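Local coordinates for protein glutamyl endopeptidase (Staphylococcus epidermidis, PDB 6PYM) that probably cleaves polypeptide chains on the carbonyl side of glutamate or aspartate, as a secreted serine protease of the S1B family, at residues A21-I25 with G36-V40; I117-T123 with Y197-Q203; I129-P135 with N168-F174. The protein carries 1 engineered substitution. All coordinates share one frame; numbering follows the deposited sequence.

Contact 1 of 3, residues A21-I25 with G36-V40; sequences AVSFI and GSGVV
Ser-23 and Gly-38 form an antiparallel hydrogen-bonded pair: Ser-23 N donates to Gly-38 O, and Gly-38 N returns a bond to Ser-23 O, each 2.9 Å long. Ile-25 and Gly-36 repeat this double exchange at the far end, and a single bond from Val-40 N to Ala-21 O, 2.9 Å, closes the near one. Between these points the pairs Val-22 with Val-39 and Phe-24 with Ser-37 are non-hydrogen-bonded. There a CA-H group faces the carbonyl instead, as where Ser-37 CA lies 3.2 Å from Ser-23 O.

One carbonyl is gripped twice. With chi1 at -57°, Ser-23 OG sits beside its own backbone N and reaches Ala-21 O at 3.0 Å from above the carbonyl plane, while Val-40 N comes from the opposite face of that plane.

The segments belong to strands 22-27 and 34-42, a beta hairpin in the six-stranded antiparallel barrel that forms one half of the chymotrypsin-like fold. The N-to-C directions of the two short segments differ by 145°, the departure from strict antiparallelism being consistent with the twist of a barrel wall.

Side-chain packing is of mixed kind. Ile-25 stretches its chain out (chi2 -176°) so that CD1 rests 3.3 Å from Ser-37 O and close to the backbone of Gly-38, where no side chain stands in its path. At the other end Ser-23 OG lies against Val-40 CG2, and the apolar contacts are those of Ala-21 CB, with Val-39 CG2 at 3.9 Å and with Val-40 CB.

On the face carrying Phe-24 and Ser-37 the hairpin meets Tyr-134: Ser-37 OG is hydrogen-bonded to Tyr-134 N as well as to Gly-167 O, and the Phe-24 ring meets the Tyr-134 ring edge-to-face.

Contact 2 of 3, residues I117-T123 with Y197-Q203; sequences ISSNTDT and YINDFVQ
Asn-120 and Tyr-197 are brought together by their torsions: chi1 of -84° turns the Asn-120 amide toward segment 197-203, while Tyr-197 holds CG opposite its own N (chi1 -175°) and sends its ring toward the loop. The ring and amide planes lie 38° apart, with Asn-120 CG 3.4 Å from Tyr-197 CE1, an oblique approach. The contact joins the loop before strand 128-133 to the turn between strand 192-197 and the C-terminal helix 200-209. Ser-118 OG accepts from Asn-120 N in an ST turn, and Asn-199 N-caps the helix, its OD1 accepting from Val-202 N.

Between them, Ile-198, the centre of an inverse gamma turn, presents its carbonyl oxygen to two amides. Asn-120 ND2 reaches Ile-198 O at 2.9 Å and Gln-203 NE2 reaches it at 3.0 Å, from opposite faces of the carbonyl plane. Gln-203 NE2 also donates to Ser-119 O at 3.0 Å, so one amide nitrogen from the first turn of the helix ties the gamma turn to the loop. Ile-117 CG2 and Ile-198 CG2 add apolar contact at 3.8 Å, the side chains crossing at about a right angle.

The Asn-120 amide is fixed at both ends. ND2 has a second acceptor in Ile-181 O of strand 180-188, and OD1 takes the hydroxyl hydrogen of Thr-123 OG1 at 2.6 Å, in the carbonyl plane and on a lone pair.

Contact 3 of 3, residues I129-P135 with N168-F174; sequences ITVTGYP and NAGSPVF. Engineered in segment 168-174: Ala-169 (natural residue Ser).
Ser-171 enters the contact through CB, which lies 3.3 Å from Thr-132 O and also packs on Val-131 CG1. Its chi1 of -69° sets OG beside its own backbone N, and there the hydroxyl rests 3.3 Å from the CA of Gly-133, where no CB blocks the approach. The tip then works in both directions. Ser-171 OG donates to Asn-168 O at 2.6 Å, in the carbonyl plane and on a lone pair, and accepts from Asn-168 ND2 in a nearly straight bond (174°).

Asn-168 O also receives Ser-171 N, closing a type II turn whose middle residues are the engineered Ala-169 and Gly-170. Ala-169 stands in place of the serine predicted to complete the charge relay, so this is the nucleophile loop of the chymotrypsin-like fold without its hydroxyl. Asn-168 OD1 is hydrogen-bonded to Val-165 N, and Asn-168 ND2 reaches a water that donates to Val-131 O at 2.9 Å.

Beyond the turn, segment 168-174 becomes a strand antiparallel to strand 128-133. Thr-130 and Phe-174 form a hydrogen-bonded pair, with Phe-174 N to Thr-130 O at 2.8 Å, and Thr-132 N continues the pairing at Pro-172 O, 3.2 Å away. On one face Val-173 CG1 meets Ile-129 CD1 at 3.6 Å; on the other, Thr-130 OG1 and Thr-132 CB lie at the edge of the Phe-174 ring, near its plane. Thr-130 OG1 is also hydrogen-bonded, at 2.8 Å, to a water that donates to Phe-174 O.

Asn-168 and Ser-171 brace the turn from within, one hydroxyl both donating to and accepting from Asn-168, which probably limits its freedom; with the backbone pairing they probably help hold position 169 in place.

In the fold
Contacts 1 and 3 lie near the middle of the chain, their centres about 5 and 6 Å from the centre of the chain, and touch each other: 21-25 with 36-40 belongs to the closed barrel, 129-135 with 168-174 to the other sheet, and the backbone bond from Ser-37 N to Ala-169 O joins them. Both rest chiefly on strand pairing. Contact 2, its centre about 15 Å from that of the chain, is largely buried too but reaches the surface at its margins; it relies on side-chain amides that meet backbone carbonyls of the loop and of the turn that precedes the helix. It touches neither of the others, although strand 180-188 lies against both contact 2 and contact 3.

Contact 1 of 3, residues A21-I25 with G36-V40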
loop_
_atom_site.group_PDB
_atom_site.type_symbol
_atom_site.label_atom_id
_atom_site.label_comp_id
_atom_site.label_asym_id
_atom_site.label_seq_id
_atom_site.Cartn_x
_atom_site.Cartn_y
_atom_site.Cartn_z
ATOM N N ALA A 21 -4.860 -8.323 0.485
ATOM C CA ALA A 21 -3.810 -7.658 1.244
ATOM C C ALA A 21 -3.894 -6.140 1.165
ATOM O O ALA A 21 -3.263 -5.453 1.978
ATOM C CB ALA A 21 -2.438 -8.133 0.764
ATOM N N VAL A 22 -4.617 -5.605 0.184
ATOM C CA VAL A 22 -4.795 -4.162 0.075
ATOM C C VAL A 22 -5.597 -3.670 1.274
ATOM O O VAL A 22 -6.647 -4.242 1.607
ATOM C CB VAL A 22 -5.479 -3.817 -1.258
ATOM C CG1 VAL A 22 -5.674 -2.314 -1.392
ATOM C CG2 VAL A 22 -4.674 -4.368 -2.434
ATOM N N SER A 23 -5.113 -2.608 1.934
ATOM C CA SER A 23 -5.635 -2.226 3.237
ATOM C C SER A 23 -5.959 -0.742 3.319
ATOM O O SER A 23 -5.244 0.102 2.768
ATOM C CB SER A 23 -4.644 -2.577 4.343
ATOM O OG SER A 23 -4.334 -3.964 4.336
ATOM N N PHE A 24 -7.028 -0.442 4.049
ATOM C CA PHE A 24 -7.490 0.913 4.320
ATOM C C PHE A 24 -6.979 1.356 5.684
ATOM O O PHE A 24 -7.046 0.589 6.654
ATOM C CB PHE A 24 -9.021 0.908 4.294
ATOM C CG PHE A 24 -9.668 2.158 4.823
ATOM C CD1 PHE A 24 -9.641 3.338 4.097
ATOM C CD2 PHE A 24 -10.343 2.140 6.041
ATOM C CE1 PHE A 24 -10.255 4.483 4.589
ATOM C CE2 PHE A 24 -10.958 3.277 6.531
ATOM C CZ PHE A 24 -10.914 4.442 5.804
ATOM N N ILE A 25 -6.452 2.577 5.760
ATOM C CA ILE A 25 -5.870 3.106 6.986
ATOM C C ILE A 25 -6.676 4.317 7.435
ATOM O O ILE A 25 -6.944 5.221 6.634
ATOM C CB ILE A 25 -4.396 3.488 6.778
ATOM C CG1 ILE A 25 -3.592 2.259 6.354
ATOM C CG2 ILE A 25 -3.816 4.086 8.052
ATOM C CD1 ILE A 25 -2.095 2.515 6.213
ATOM N N GLY A 36 -5.592 6.647 4.533
ATOM C CA GLY A 36 -4.616 6.253 3.547
ATOM C C GLY A 36 -4.803 4.807 3.168
ATOM O O GLY A 36 -5.870 4.220 3.395
ATOM N N SER A 37 -3.756 4.234 2.588
ATOM C CA SER A 37 -3.756 2.881 2.068
ATOM C C SER A 37 -2.487 2.169 2.521
ATOM O O SER A 37 -1.530 2.786 2.994
ATOM C CB SER A 37 -3.809 2.907 0.537
ATOM O OG SER A 37 -4.938 3.638 0.067
ATOM N N GLY A 38 -2.469 0.861 2.332
ATOM C CA GLY A 38 -1.286 0.083 2.621
ATOM C C GLY A 38 -1.458 -1.320 2.097
ATOM O O GLY A 38 -2.462 -1.637 1.457
ATOM N N VAL A 39 -0.491 -2.182 2.408
ATOM C CA VAL A 39 -0.548 -3.558 1.916
ATOM C C VAL A 39 0.042 -4.499 2.958
ATOM O O VAL A 39 1.144 -4.266 3.473
ATOM C CB VAL A 39 0.122 -3.693 0.528
ATOM C CG1 VAL A 39 1.596 -3.274 0.554
ATOM C CG2 VAL A 39 -0.046 -5.105 -0.022
ATOM N N VAL A 40 -0.693 -5.568 3.269
ATOM C CA VAL A 40 -0.194 -6.581 4.194
ATOM C C VAL A 40 0.926 -7.365 3.530
ATOM O O VAL A 40 0.757 -7.878 2.419
ATOM C CB VAL A 40 -1.322 -7.538 4.610
ATOM C CG1 VAL A 40 -0.771 -8.637 5.522
ATOM C CG2 VAL A 40 -2.454 -6.781 5.287
#

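Contact 2 of 3, residues I117-T123 with Y197-Q203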
loop_
_atom_site.group_PDB
_atom_site.type_symbol
_atom_site.label_atom_id
_atom_site.label_comp_id
_atom_site.label_asym_id
_atom_site.label_seq_id
_atom_site.Cartn_x
_atom_site.Cartn_y
_atom_site.Cartn_z
ATOM N N ILE A 117 6.083 -9.717 -2.894
ATOM C CA ILE A 117 6.924 -8.603 -3.315
ATOM C C ILE A 117 7.707 -9.030 -4.546
ATOM O O ILE A 117 8.244 -10.146 -4.594
ATOM C CB ILE A 117 7.901 -8.234 -2.186
ATOM C CG1 ILE A 117 7.171 -8.011 -0.857
ATOM C CG2 ILE A 117 8.764 -7.046 -2.596
ATOM C CD1 ILE A 117 6.145 -6.902 -0.877
ATOM N N SER A 118 7.820 -8.143 -5.528
ATOM C CA SER A 118 8.676 -8.421 -6.675
ATOM C C SER A 118 10.143 -8.177 -6.339
ATOM O O SER A 118 10.490 -7.217 -5.648
ATOM C CB SER A 118 8.283 -7.522 -7.843
ATOM O OG SER A 118 9.114 -7.763 -8.966
ATOM N N SER A 119 11.009 -9.055 -6.854
ATOM C CA SER A 119 12.441 -8.792 -6.838
ATOM C C SER A 119 12.804 -7.615 -7.729
ATOM O O SER A 119 13.903 -7.062 -7.595
ATOM C CB SER A 119 13.193 -10.020 -7.342
ATOM O OG SER A 119 12.984 -10.172 -8.736
ATOM N N ASN A 120 11.902 -7.230 -8.636
ATOM C CA ASN A 120 12.078 -6.116 -9.560
ATOM C C ASN A 120 13.184 -6.352 -10.585
ATOM O O ASN A 120 13.605 -5.419 -11.267
ATOM C CB ASN A 120 12.209 -4.767 -8.843
ATOM C CG ASN A 120 10.856 -4.165 -8.504
ATOM O OD1 ASN A 120 9.961 -4.144 -9.344
ATOM N ND2 ASN A 120 10.697 -3.688 -7.277
ATOM N N THR A 121 13.619 -7.605 -10.745
ATOM C CA THR A 121 14.667 -7.919 -11.715
ATOM C C THR A 121 14.224 -7.634 -13.147
ATOM O O THR A 121 15.062 -7.330 -14.006
ATOM C CB THR A 121 15.112 -9.380 -11.563
ATOM O OG1 THR A 121 16.241 -9.630 -12.410
ATOM C CG2 THR A 121 13.992 -10.325 -11.943
ATOM N N ASP A 122 12.923 -7.716 -13.426
ATOM C CA ASP A 122 12.397 -7.564 -14.775
ATOM C C ASP A 122 11.680 -6.243 -15.004
ATOM O O ASP A 122 11.229 -5.989 -16.124
ATOM C CB ASP A 122 11.431 -8.709 -15.097
ATOM C CG ASP A 122 12.118 -10.052 -15.160
ATOM O OD1 ASP A 122 13.214 -10.126 -15.744
ATOM O OD2 ASP A 122 11.562 -11.033 -14.626
ATOM N N THR A 123 11.560 -5.397 -13.984
ATOM C CA THR A 123 10.694 -4.225 -14.074
ATOM C C THR A 123 11.333 -3.158 -14.952
ATOM O O THR A 123 12.514 -2.835 -14.794
ATOM C CB THR A 123 10.433 -3.692 -12.670
ATOM O OG1 THR A 123 9.908 -4.763 -11.877
ATOM C CG2 THR A 123 9.433 -2.535 -12.686
ATOM N N TYR A 197 10.249 2.685 -5.039
ATOM C CA TYR A 197 10.608 1.489 -5.785
ATOM C C TYR A 197 11.274 0.488 -4.852
ATOM O O TYR A 197 12.207 0.836 -4.121
ATOM C CB TYR A 197 11.588 1.897 -6.876
ATOM C CG TYR A 197 11.996 0.824 -7.849
ATOM C CD1 TYR A 197 11.055 0.004 -8.454
ATOM C CD2 TYR A 197 13.327 0.666 -8.202
ATOM C CE1 TYR A 197 11.427 -0.952 -9.375
ATOM C CE2 TYR A 197 13.708 -0.293 -9.122
ATOM C CZ TYR A 197 12.754 -1.094 -9.702
ATOM O OH TYR A 197 13.115 -2.048 -10.621
ATOM N N ILE A 198 10.798 -0.752 -4.871
ATOM C CA ILE A 198 11.338 -1.757 -3.967
ATOM C C ILE A 198 12.603 -2.349 -4.582
ATOM O O ILE A 198 12.595 -3.442 -5.159
ATOM C CB ILE A 198 10.263 -2.791 -3.590
ATOM C CG1 ILE A 198 9.106 -2.085 -2.870
ATOM C CG2 ILE A 198 10.847 -3.905 -2.720
ATOM C CD1 ILE A 198 7.856 -2.933 -2.697
ATOM N N ASN A 199 13.690 -1.593 -4.500
ATOM C CA ASN A 199 14.971 -2.025 -5.041
ATOM C C ASN A 199 15.677 -2.955 -4.051
ATOM O O ASN A 199 15.121 -3.357 -3.026
ATOM C CB ASN A 199 15.806 -0.825 -5.477
ATOM C CG ASN A 199 16.334 -0.008 -4.312
ATOM O OD1 ASN A 199 16.193 -0.367 -3.144
ATOM N ND2 ASN A 199 16.982 1.105 -4.638
ATOM N N ASP A 200 16.932 -3.307 -4.350
ATOM C CA ASP A 200 17.643 -4.281 -3.523
ATOM C C ASP A 200 17.822 -3.786 -2.094
ATOM O O ASP A 200 17.730 -4.573 -1.143
ATOM C CB ASP A 200 18.992 -4.634 -4.151
ATOM C CG ASP A 200 18.848 -5.440 -5.427
ATOM O OD1 ASP A 200 17.780 -6.055 -5.631
ATOM O OD2 ASP A 200 19.815 -5.469 -6.218
ATOM N N PHE A 201 18.078 -2.491 -1.915
ATOM C CA PHE A 201 18.235 -1.956 -0.567
ATOM C C PHE A 201 16.922 -1.989 0.206
ATOM O O PHE A 201 16.905 -2.272 1.409
ATOM C CB PHE A 201 18.801 -0.540 -0.629
ATOM C CG PHE A 201 20.166 -0.471 -1.247
ATOM C CD1 PHE A 201 21.283 -0.856 -0.525
ATOM C CD2 PHE A 201 20.334 -0.042 -2.553
ATOM C CE1 PHE A 201 22.547 -0.800 -1.093
ATOM C CE2 PHE A 201 21.595 0.016 -3.126
ATOM C CZ PHE A 201 22.701 -0.364 -2.393
ATOM N N VAL A 202 15.806 -1.704 -0.467
ATOM C CA VAL A 202 14.520 -1.815 0.206
ATOM C C VAL A 202 14.236 -3.267 0.562
ATOM O O VAL A 202 13.722 -3.567 1.643
ATOM C CB VAL A 202 13.406 -1.181 -0.645
ATOM C CG1 VAL A 202 12.054 -1.401 0.020
ATOM C CG2 VAL A 202 13.683 0.314 -0.844
ATOM N N GLN A 203 14.578 -4.188 -0.338
ATOM C CA GLN A 203 14.360 -5.604 -0.064
ATOM C C GLN A 203 15.144 -6.067 1.157
ATOM O O GLN A 203 14.655 -6.894 1.934
ATOM C CB GLN A 203 14.701 -6.432 -1.299
ATOM C CG GLN A 203 13.707 -6.210 -2.423
ATOM C CD GLN A 203 14.147 -6.816 -3.732
ATOM O OE1 GLN A 203 14.628 -7.952 -3.768
ATOM N NE2 GLN A 203 14.009 -6.067 -4.817
#

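Contact 3 of 3, residues I129-P135 with N168-F174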
loop_
_atom_site.group_PDB
_atom_site.type_symbol
_atom_site.label_atom_id
_atom_site.label_comp_id
_atom_site.label_asym_id
_atom_site.label_seq_id
_atom_site.Cartn_x
_atom_site.Cartn_y
_atom_site.Cartn_z
ATOM N N ILE A 129 0.951 -1.694 -15.315
ATOM C CA ILE A 129 0.867 -1.889 -13.873
ATOM C C ILE A 129 -0.489 -1.402 -13.378
ATOM O O ILE A 129 -1.263 -0.785 -14.111
ATOM C CB ILE A 129 2.001 -1.151 -13.133
ATOM C CG1 ILE A 129 1.950 0.342 -13.466
ATOM C CG2 ILE A 129 3.372 -1.756 -13.489
ATOM C CD1 ILE A 129 2.652 1.217 -12.461
ATOM N N THR A 130 -0.765 -1.685 -12.106
ATOM C CA THR A 130 -1.906 -1.118 -11.407
ATOM C C THR A 130 -1.458 -0.543 -10.073
ATOM O O THR A 130 -0.453 -0.972 -9.498
ATOM C CB THR A 130 -3.008 -2.154 -11.152
ATOM O OG1 THR A 130 -2.458 -3.295 -10.477
ATOM C CG2 THR A 130 -3.655 -2.596 -12.456
ATOM N N VAL A 131 -2.217 0.435 -9.585
ATOM C CA VAL A 131 -2.089 0.945 -8.221
ATOM C C VAL A 131 -3.462 0.805 -7.592
ATOM O O VAL A 131 -4.444 1.340 -8.123
ATOM C CB VAL A 131 -1.580 2.397 -8.183
ATOM C CG1 VAL A 131 -1.623 2.951 -6.757
ATOM C CG2 VAL A 131 -0.166 2.446 -8.710
ATOM N N THR A 132 -3.535 0.096 -6.472
ATOM C CA THR A 132 -4.818 -0.288 -5.904
ATOM C C THR A 132 -4.858 0.101 -4.437
ATOM O O THR A 132 -3.931 -0.205 -3.684
ATOM C CB THR A 132 -5.068 -1.776 -6.134
ATOM O OG1 THR A 132 -5.050 -1.999 -7.547
ATOM C CG2 THR A 132 -6.415 -2.223 -5.554
ATOM N N GLY A 133 -5.922 0.790 -4.046
ATOM C CA GLY A 133 -6.003 1.341 -2.711
ATOM C C GLY A 133 -7.271 2.144 -2.548
ATOM O O GLY A 133 -8.286 1.823 -3.178
ATOM N N TYR A 134 -7.219 3.186 -1.719
ATOM C CA TYR A 134 -8.412 3.830 -1.166
ATOM C C TYR A 134 -8.406 5.329 -1.456
ATOM O O TYR A 134 -8.142 6.146 -0.566
ATOM C CB TYR A 134 -8.523 3.510 0.328
ATOM C CG TYR A 134 -8.788 2.041 0.560
ATOM C CD1 TYR A 134 -10.088 1.565 0.568
ATOM C CD2 TYR A 134 -7.746 1.125 0.710
ATOM C CE1 TYR A 134 -10.358 0.228 0.732
ATOM C CE2 TYR A 134 -8.011 -0.220 0.885
ATOM C CZ TYR A 134 -9.316 -0.661 0.903
ATOM O OH TYR A 134 -9.558 -2.006 1.085
ATOM N N PRO A 135 -8.718 5.725 -2.692
ATOM C CA PRO A 135 -8.732 7.155 -3.036
ATOM C C PRO A 135 -9.840 7.912 -2.324
ATOM O O PRO A 135 -10.983 7.458 -2.245
ATOM C CB PRO A 135 -8.976 7.148 -4.552
ATOM C CG PRO A 135 -9.686 5.850 -4.813
ATOM C CD PRO A 135 -9.054 4.879 -3.847
ATOM N N ASN A 168 -4.837 7.578 -1.575
ATOM C CA ASN A 168 -4.055 6.512 -2.183
ATOM C C ASN A 168 -2.685 6.339 -1.539
ATOM O O ASN A 168 -2.076 5.294 -1.760
ATOM C CB ASN A 168 -3.847 6.766 -3.681
ATOM C CG ASN A 168 -4.903 6.113 -4.568
ATOM O OD1 ASN A 168 -5.582 6.803 -5.330
ATOM N ND2 ASN A 168 -5.011 4.784 -4.517
ATOM N N ALA A 169 -2.161 7.331 -0.809
ATOM C CA ALA A 169 -0.861 7.215 -0.144
ATOM C C ALA A 169 -0.703 5.855 0.516
ATOM O O ALA A 169 -1.531 5.456 1.341
ATOM C CB ALA A 169 -0.741 8.310 0.919
ATOM N N GLY A 170 0.365 5.139 0.154
ATOM C CA GLY A 170 0.641 3.823 0.694
ATOM C C GLY A 170 0.141 2.668 -0.148
ATOM O O GLY A 170 0.405 1.509 0.196
ATOM N N SER A 171 -0.551 2.947 -1.248
ATOM C CA SER A 171 -1.153 1.882 -2.038
ATOM C C SER A 171 -0.077 1.029 -2.693
ATOM O O SER A 171 0.903 1.561 -3.230
ATOM C CB SER A 171 -1.996 2.459 -3.172
ATOM O OG SER A 171 -3.175 3.107 -2.738
ATOM N N PRO A 172 -0.265 -0.286 -2.745
ATOM C CA PRO A 172 0.667 -1.115 -3.507
ATOM C C PRO A 172 0.574 -0.839 -5.001
ATOM O O PRO A 172 -0.509 -0.613 -5.557
ATOM C CB PRO A 172 0.218 -2.543 -3.186
ATOM C CG PRO A 172 -1.215 -2.405 -2.800
ATOM C CD PRO A 172 -1.307 -1.092 -2.080
ATOM N N VAL A 173 1.738 -0.877 -5.643
ATOM C CA VAL A 173 1.884 -0.851 -7.092
ATOM C C VAL A 173 2.125 -2.294 -7.510
ATOM O O VAL A 173 3.104 -2.906 -7.071
ATOM C CB VAL A 173 3.081 0.018 -7.509
ATOM C CG1 VAL A 173 3.125 0.165 -9.026
ATOM C CG2 VAL A 173 3.070 1.370 -6.806
ATOM N N PHE A 174 1.235 -2.852 -8.325
ATOM C CA PHE A 174 1.310 -4.251 -8.726
ATOM C C PHE A 174 1.743 -4.364 -10.183
ATOM O O PHE A 174 1.251 -3.630 -11.049
ATOM C CB PHE A 174 -0.055 -4.934 -8.600
ATOM C CG PHE A 174 -0.518 -5.162 -7.188
ATOM C CD1 PHE A 174 0.033 -6.159 -6.405
ATOM C CD2 PHE A 174 -1.551 -4.404 -6.655
ATOM C CE1 PHE A 174 -0.423 -6.383 -5.106
ATOM C CE2 PHE A 174 -2.012 -4.621 -5.360
ATOM C CZ PHE A 174 -1.449 -5.616 -4.588
HETATM O O HOH W 1 -1.391 -5.234 -12.136
HETATM O O HOH W 2 -6.248 3.254 -6.847
#